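Local coordinates for nucleoprotein (Sendai virus, PDB 6M7D) that coats the viral RNA genome in a helical nucleocapsid, one subunit per six nucleotides, shielding it from nucleases and presenting it as template for transcription and replication, at residues V102-E107 and F118-R123; S77-A82 and A169-V174. All coordinates share one frame; numbering follows the deposited sequence.

Contact 1 of 2, residues V102-E107 and F118-R123; sequences VIYNIE and FIVKTR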
# COMPACT_ATOMS: atom_id res chain seq x y z
N VAL A 102 13.54 -1.75 -20.91
CA VAL A 102 14.79 -1.86 -21.65
C VAL A 102 15.91 -1.63 -20.65
O VAL A 102 16.12 -0.51 -20.19
CB VAL A 102 14.85 -0.86 -22.81
CG1 VAL A 102 15.90 -1.29 -23.81
CG2 VAL A 102 13.51 -0.75 -23.47
N ILE A 103 16.63 -2.69 -20.32
CA ILE A 103 17.63 -2.63 -19.27
C ILE A 103 18.93 -2.07 -19.83
O ILE A 103 19.53 -2.65 -20.74
CB ILE A 103 17.85 -4.01 -18.64
CG1 ILE A 103 16.58 -4.47 -17.94
CG2 ILE A 103 19.00 -3.96 -17.66
CD1 ILE A 103 16.65 -5.87 -17.44
N TYR A 104 19.35 -0.92 -19.31
CA TYR A 104 20.63 -0.33 -19.61
C TYR A 104 21.57 -0.56 -18.44
O TYR A 104 21.12 -0.70 -17.30
CB TYR A 104 20.50 1.17 -19.88
CG TYR A 104 19.83 1.55 -21.18
CD1 TYR A 104 18.99 0.67 -21.85
CD2 TYR A 104 20.04 2.80 -21.75
CE1 TYR A 104 18.38 1.02 -23.03
CE2 TYR A 104 19.44 3.15 -22.93
CZ TYR A 104 18.61 2.26 -23.57
OH TYR A 104 18.00 2.61 -24.75
N ASN A 105 22.86 -0.59 -18.71
CA ASN A 105 23.86 -0.82 -17.68
C ASN A 105 24.66 0.45 -17.44
O ASN A 105 25.18 1.04 -18.39
CB ASN A 105 24.80 -1.96 -18.06
CG ASN A 105 24.14 -3.31 -17.97
OD1 ASN A 105 23.35 -3.70 -18.84
ND2 ASN A 105 24.44 -4.05 -16.91
N ILE A 106 24.73 0.87 -16.18
CA ILE A 106 25.62 1.95 -15.78
C ILE A 106 26.98 1.33 -15.51
O ILE A 106 27.12 0.48 -14.62
CB ILE A 106 25.10 2.68 -14.54
CG1 ILE A 106 23.62 3.03 -14.69
CG2 ILE A 106 25.92 3.94 -14.31
CD1 ILE A 106 23.35 3.96 -15.81
N GLU A 107 27.97 1.75 -16.29
CA GLU A 107 29.36 1.22 -16.18
C GLU A 107 30.30 2.36 -15.78
O GLU A 107 30.21 3.44 -16.39
CB GLU A 107 29.80 0.63 -17.52
CG GLU A 107 28.96 -0.55 -17.97
CD GLU A 107 29.10 -1.79 -17.10
OE1 GLU A 107 29.85 -1.73 -16.11
OE2 GLU A 107 28.47 -2.81 -17.43
N PHE A 118 31.09 7.81 -15.39
CA PHE A 118 30.03 6.80 -15.68
C PHE A 118 29.78 6.73 -17.19
O PHE A 118 30.11 7.70 -17.91
CB PHE A 118 28.73 7.13 -14.94
CG PHE A 118 28.82 7.02 -13.44
CD1 PHE A 118 29.01 5.79 -12.82
CD2 PHE A 118 28.69 8.14 -12.63
CE1 PHE A 118 29.08 5.69 -11.44
CE2 PHE A 118 28.76 8.04 -11.25
CZ PHE A 118 28.95 6.82 -10.66
N ILE A 119 29.25 5.60 -17.65
CA ILE A 119 28.92 5.38 -19.04
C ILE A 119 27.81 4.33 -19.10
O ILE A 119 27.84 3.35 -18.36
CB ILE A 119 30.15 4.93 -19.86
CG1 ILE A 119 29.80 4.75 -21.34
CG2 ILE A 119 30.78 3.68 -19.27
CD1 ILE A 119 29.07 5.91 -21.96
N VAL A 120 26.80 4.60 -19.93
CA VAL A 120 25.65 3.65 -20.08
C VAL A 120 25.94 2.78 -21.30
O VAL A 120 25.96 3.33 -22.42
CB VAL A 120 24.32 4.40 -20.22
CG1 VAL A 120 23.16 3.45 -20.47
CG2 VAL A 120 24.03 5.29 -19.02
N LYS A 121 26.15 1.48 -21.09
CA LYS A 121 26.47 0.57 -22.22
C LYS A 121 25.56 -0.67 -22.17
O LYS A 121 25.48 -1.30 -21.10
CB LYS A 121 27.93 0.13 -22.11
CG LYS A 121 28.93 1.24 -21.85
CD LYS A 121 30.24 0.75 -21.28
CE LYS A 121 30.84 -0.39 -22.09
NZ LYS A 121 32.09 -0.89 -21.47
N THR A 122 24.94 -1.00 -23.30
CA THR A 122 24.13 -2.25 -23.39
C THR A 122 24.99 -3.27 -24.13
O THR A 122 25.22 -3.07 -25.34
CB THR A 122 22.78 -2.00 -24.07
OG1 THR A 122 22.05 -1.06 -23.28
CG2 THR A 122 21.96 -3.26 -24.25
N ARG A 123 25.44 -4.31 -23.43
CA ARG A 123 26.35 -5.33 -24.01
C ARG A 123 27.58 -4.61 -24.58
O ARG A 123 28.16 -3.77 -23.85
CB ARG A 123 25.63 -6.24 -25.02
CG ARG A 123 26.27 -7.62 -25.16
CD ARG A 123 25.41 -8.61 -25.93
NE ARG A 123 25.96 -9.95 -25.86
CZ ARG A 123 25.40 -11.03 -26.40
NH1 ARG A 123 25.98 -12.21 -26.27
NH2 ARG A 123 24.27 -10.92 -27.07

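Contact 2 of 2, residues S77-A82 and A169-V174; sequences SLLAMA and AIIVQV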
# COMPACT_ATOMS: atom_id res chain seq x y z
N SER A 77 14.46 1.40 -11.54
CA SER A 77 15.91 1.32 -11.42
C SER A 77 16.35 1.42 -9.97
O SER A 77 17.18 0.64 -9.50
CB SER A 77 16.55 2.45 -12.23
OG SER A 77 16.43 2.21 -13.62
N LEU A 78 15.79 2.38 -9.25
CA LEU A 78 16.12 2.56 -7.84
C LEU A 78 15.78 1.32 -7.04
O LEU A 78 16.59 0.85 -6.23
CB LEU A 78 15.40 3.78 -7.30
CG LEU A 78 15.71 4.18 -5.86
CD1 LEU A 78 17.20 4.31 -5.69
CD2 LEU A 78 15.03 5.48 -5.56
N LEU A 79 14.59 0.76 -7.25
CA LEU A 79 14.20 -0.43 -6.50
C LEU A 79 15.02 -1.65 -6.91
O LEU A 79 15.20 -2.57 -6.10
CB LEU A 79 12.72 -0.71 -6.69
CG LEU A 79 11.75 0.42 -6.37
CD1 LEU A 79 10.50 0.27 -7.19
CD2 LEU A 79 11.43 0.46 -4.90
N ALA A 80 15.52 -1.68 -8.14
CA ALA A 80 16.37 -2.78 -8.57
C ALA A 80 17.79 -2.65 -8.05
O ALA A 80 18.51 -3.65 -8.00
CB ALA A 80 16.39 -2.87 -10.09
N MET A 81 18.21 -1.44 -7.67
CA MET A 81 19.53 -1.27 -7.06
C MET A 81 19.71 -2.09 -5.80
O MET A 81 20.85 -2.34 -5.39
CB MET A 81 19.76 0.20 -6.73
CG MET A 81 19.99 1.07 -7.91
SD MET A 81 20.51 2.71 -7.42
CE MET A 81 22.19 2.37 -6.95
N ALA A 82 18.62 -2.51 -5.16
CA ALA A 82 18.69 -3.27 -3.93
C ALA A 82 19.17 -4.70 -4.13
O ALA A 82 19.42 -5.39 -3.14
CB ALA A 82 17.32 -3.29 -3.26
N ALA A 169 17.31 2.99 3.23
CA ALA A 169 16.54 4.17 3.62
C ALA A 169 15.75 4.71 2.44
O ALA A 169 14.52 4.89 2.52
CB ALA A 169 17.46 5.24 4.18
N ILE A 170 16.43 4.94 1.31
CA ILE A 170 15.77 5.53 0.15
C ILE A 170 14.65 4.62 -0.36
O ILE A 170 13.52 5.06 -0.63
CB ILE A 170 16.80 5.82 -0.95
CG1 ILE A 170 17.88 6.76 -0.43
CG2 ILE A 170 16.12 6.43 -2.16
CD1 ILE A 170 18.98 7.01 -1.42
N ILE A 171 14.94 3.33 -0.50
CA ILE A 171 13.97 2.41 -1.08
C ILE A 171 12.79 2.20 -0.15
O ILE A 171 11.63 2.15 -0.58
CB ILE A 171 14.67 1.09 -1.45
CG1 ILE A 171 15.65 1.35 -2.59
CG2 ILE A 171 13.66 0.04 -1.84
CD1 ILE A 171 16.49 0.18 -2.93
N VAL A 172 13.06 2.07 1.15
CA VAL A 172 12.00 1.97 2.14
C VAL A 172 11.09 3.18 2.07
O VAL A 172 9.87 3.06 2.22
CB VAL A 172 12.61 1.80 3.54
CG1 VAL A 172 11.70 2.34 4.62
CG2 VAL A 172 12.89 0.37 3.80
N GLN A 173 11.66 4.35 1.81
CA GLN A 173 10.82 5.54 1.73
C GLN A 173 9.97 5.54 0.46
O GLN A 173 8.84 6.02 0.48
CB GLN A 173 11.68 6.78 1.80
CG GLN A 173 12.25 7.01 3.16
CD GLN A 173 12.97 8.31 3.23
OE1 GLN A 173 12.41 9.32 3.64
NE2 GLN A 173 14.23 8.31 2.84
N VAL A 174 10.50 5.02 -0.64
CA VAL A 174 9.67 4.86 -1.83
C VAL A 174 8.48 3.95 -1.54
O VAL A 174 7.33 4.24 -1.92
CB VAL A 174 10.52 4.34 -3.00
CG1 VAL A 174 9.66 4.07 -4.21
CG2 VAL A 174 11.61 5.32 -3.34

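Contact 1 of 2, residues V102-E107 and F118-R123
The carbonyl oxygen of N105 is held by two groups of the facing strand. K121 N donates a hydrogen bond to N105 O at 2.9 Å, arriving in the carbonyl plane with 150° at the hydrogen, and V120 CA adds a CA-H...O contact to N105 O at 3.1 Å. On the other side of the I106–V120 pair, E107 N bonds to I119 O at 2.6 Å almost along the C=O axis, and straighter; the return bond from I119 N to E107 O is weak. E107–I119 is therefore a hydrogen-bonded antiparallel pair and I106–V120 a non-hydrogen-bonded one, in a hairpin whose strand axes run at 150°.

V120 is the apolar centre. Its CG1, anti to the backbone N (chi1 176°), reaches the CD2 corner of the Y104 ring at 3.4 Å, while V120 CG2 lies against I106 CD1 at 3.5 Å, these two side chains side by side. T122 OG1 sits over a face of the Y104 ring, and I106 CG2 meets F118 CD1 at 3.9 Å, obliquely. On the other sheet face, E107 CG crosses K121 CD at 3.8 Å; their charged ends stay apart, E107 OE1 bonding instead to S43 OG.

The hairpin occupies the middle of a four-stranded mixed sheet. Strand 33-40 pairs in parallel with 99-108, and 125-127 follows 118-122. Helix 129-135 covers the Y104–I106–F118 face: L134 and F135 touch I106, F135 stacks on F118, and T131 OG1 bonds to V120 N.

Contact 2 of 2, residues S77-A82 and A169-V174
L78 and I170 cross at about a right angle, the branch end of one set against the gamma methyl of the other: L78 CD2 meets I170 CG2 at 3.7 Å. With CG anti to the backbone N (chi1 -175°), L78 extends toward the partner helix, and the same CD2 comes within 4.1 Å of V174 CG2, so a single methyl touches residues one helical turn apart. L79 leaves its backbone alongside the interface, and its CD2 swings in obliquely to I171 CG2 at 3.8 Å and touches V174 CG1. The two methyls of V174 are thus divided between the two leucines.

I171 buries the most surface here. Its chain, extended at chi2 (174°), carries CD1 to the backbone, 3.4 Å from L78 O, and to A82 CB at 3.6 Å. Otherwise the side chains meet carbon to carbon.

A54 and L58 of helix 47-62 border L78, L250 of helix 249-261 meets A82 and I171, and F211 lies beside I170 and V174. Adjacent leucines of helix 68-80 meeting branched residues a turn apart on helix 163-181 are typical of the apolar core of a mostly helical domain, by similarity the Ncore.

In the fold
From the N terminus, the chain first lays down S77-A82, on helix 68-80, then passes through helix 86-93 into strand 99-108. Contact 1 closes the ten-residue hairpin loop between E107 and F118. The chain continues through 125-127 and two helices, 129-135 and 154-160, before A169-V174 of helix 163-181 closes contact 2 over 86 residues, with contact 1 nested inside. The centres lie about 19 Å apart and the nearest atoms about 7 Å, so the contacts do not touch. Strand 33-40 bridges them: F38 meets the ring of Y104, while its N bonds to S77 OG. Contact 1 builds a peripheral sheet; contact 2 joins helices nearer the chain's middle, its nearest atom about 13 Å from the RNA.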